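Local atomic coordinates of contact-dependent inhibitor A (Enterobacter cloacae subsp. cloacae, PDB entry 4NTQ), a protein that delivers a toxic C-terminal ribosomal RNase into target bacteria and is bound by the immunity protein CdiI. Residues 212-217 against 223-228. Residues are numbered along the deposited sequence; the frame is centred on the assembly and turned at random.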
# COMPACT_ATOMS: atom_id res chain seq x y z
N GLY A 212 -1.86 -10.53 -13.29
CA GLY A 212 -1.51 -11.19 -12.04
C GLY A 212 -2.13 -10.52 -10.82
O GLY A 212 -2.92 -9.60 -10.95
N TRP A 213 -1.76 -10.98 -9.63
CA TRP A 213 -2.37 -10.48 -8.40
C TRP A 213 -1.34 -10.21 -7.31
O TRP A 213 -0.30 -10.84 -7.25
CB TRP A 213 -3.36 -11.51 -7.85
CG TRP A 213 -4.52 -11.83 -8.76
CD1 TRP A 213 -4.63 -12.90 -9.60
CD2 TRP A 213 -5.74 -11.10 -8.88
NE1 TRP A 213 -5.83 -12.86 -10.26
CE2 TRP A 213 -6.54 -11.77 -9.83
CE3 TRP A 213 -6.24 -9.93 -8.29
CZ2 TRP A 213 -7.81 -11.32 -10.20
CZ3 TRP A 213 -7.49 -9.48 -8.65
CH2 TRP A 213 -8.27 -10.18 -9.60
N LYS A 214 -1.65 -9.25 -6.43
CA LYS A 214 -0.92 -9.11 -5.18
C LYS A 214 -1.86 -9.62 -4.11
O LYS A 214 -3.06 -9.36 -4.18
CB LYS A 214 -0.55 -7.65 -4.92
CG LYS A 214 0.23 -7.01 -6.06
CD LYS A 214 1.68 -6.78 -5.68
CE LYS A 214 2.49 -6.19 -6.84
NZ LYS A 214 3.27 -7.23 -7.59
N MSE A 215 -1.34 -10.37 -3.13
CA MSE A 215 -2.20 -10.93 -2.10
C MSE A 215 -1.82 -10.42 -0.73
O MSE A 215 -0.65 -10.23 -0.44
CB MSE A 215 -2.14 -12.45 -2.12
CG MSE A 215 -2.98 -13.15 -1.06
SE MSE A 215 -2.89 -15.09 -1.23
CE MSE A 215 -3.28 -15.21 -3.14
N PHE A 216 -2.82 -10.18 0.12
CA PHE A 216 -2.58 -9.77 1.49
C PHE A 216 -3.26 -10.72 2.46
O PHE A 216 -4.36 -11.20 2.20
CB PHE A 216 -3.07 -8.34 1.71
CG PHE A 216 -2.44 -7.33 0.80
CD1 PHE A 216 -1.38 -6.55 1.23
CD2 PHE A 216 -2.90 -7.16 -0.49
CE1 PHE A 216 -0.80 -5.61 0.39
CE2 PHE A 216 -2.33 -6.22 -1.34
CZ PHE A 216 -1.28 -5.45 -0.90
N ASN A 217 -2.63 -11.00 3.59
CA ASN A 217 -3.24 -11.95 4.52
C ASN A 217 -4.36 -11.34 5.36
O ASN A 217 -4.72 -10.17 5.17
CB ASN A 217 -2.19 -12.66 5.39
CG ASN A 217 -1.56 -11.77 6.42
OD1 ASN A 217 -1.93 -10.61 6.59
ND2 ASN A 217 -0.58 -12.31 7.14
N ILE A 223 1.60 -11.04 1.27
CA ILE A 223 2.20 -12.37 1.29
C ILE A 223 2.50 -12.87 -0.11
O ILE A 223 2.55 -14.09 -0.35
CB ILE A 223 1.36 -13.40 2.08
CG1 ILE A 223 -0.08 -13.42 1.58
CG2 ILE A 223 1.41 -13.10 3.57
CD1 ILE A 223 -0.92 -14.57 2.18
N GLY A 224 2.69 -11.93 -1.03
CA GLY A 224 3.27 -12.24 -2.32
C GLY A 224 2.65 -11.64 -3.57
O GLY A 224 1.51 -11.17 -3.58
N THR A 225 3.43 -11.67 -4.65
CA THR A 225 2.92 -11.37 -5.98
C THR A 225 2.55 -12.70 -6.60
O THR A 225 3.29 -13.65 -6.46
CB THR A 225 3.99 -10.68 -6.83
OG1 THR A 225 4.23 -9.36 -6.31
CG2 THR A 225 3.53 -10.59 -8.28
N TYR A 226 1.40 -12.79 -7.27
CA TYR A 226 0.88 -14.07 -7.77
C TYR A 226 0.50 -14.02 -9.24
O TYR A 226 0.11 -12.97 -9.75
CB TYR A 226 -0.33 -14.52 -6.96
CG TYR A 226 -0.00 -14.92 -5.54
CD1 TYR A 226 -0.01 -16.26 -5.15
CD2 TYR A 226 0.32 -13.96 -4.59
CE1 TYR A 226 0.30 -16.62 -3.84
CE2 TYR A 226 0.63 -14.30 -3.31
CZ TYR A 226 0.62 -15.64 -2.93
OH TYR A 226 0.94 -15.97 -1.63
N ASP A 227 0.58 -15.16 -9.93
CA ASP A 227 0.13 -15.24 -11.32
C ASP A 227 -1.38 -15.38 -11.44
O ASP A 227 -2.10 -15.29 -10.44
CB ASP A 227 0.90 -16.29 -12.15
CG ASP A 227 0.56 -17.73 -11.78
OD1 ASP A 227 1.42 -18.59 -12.05
OD2 ASP A 227 -0.54 -18.02 -11.25
N SER A 228 -1.88 -15.60 -12.65
CA SER A 228 -3.32 -15.56 -12.89
C SER A 228 -4.07 -16.74 -12.27
O SER A 228 -5.30 -16.76 -12.24
CB SER A 228 -3.64 -15.42 -14.39
OG SER A 228 -3.25 -16.56 -15.12
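A beta hairpin in the antiparallel sheet of the CdiA toxin domain pairs Trp213 with Tyr226, each donating its backbone N-H to the other's carbonyl; the Tyr226 N to Trp213 O bond measures 2.6 Å. One sheet face gathers Trp213, selenomethionine 215 (Met215) and Tyr226. With CG anti to the backbone N (chi1 179°) and the chain still extended at its second torsion, Met215 reaches obliquely across the Tyr226 ring before bending at its last torsion, which lays CE over the ring centre, 3.8 Å from the centroid and 4° off the normal. This is a CH-pi contact, while SE itself meets the Tyr226 ring obliquely, as a Met-aromatic contact. Ile223 packs its CG1 against CG of Met215 at 3.9 Å, and its CD1 reaches CB of Asn217, whose OD1 accepts the backbone N-H of Lys221 while ND2 hydrogen-bonds to Asp120 of the CdiI chain. On the other face Lys214 and Thr225 lie side by side, NZ donating to OG1 over 2.7 Å; NZ also forms a salt bridge with Asp203, which probably offsets the closeness of Arg222, itself hydrogen-bonded to Thr225 OG1. Within 223-228 the phenol is tied back to its own strand three residues earlier, Tyr226 OH donating to Ile223 O at 2.8 Å from 41° above the carbonyl plane.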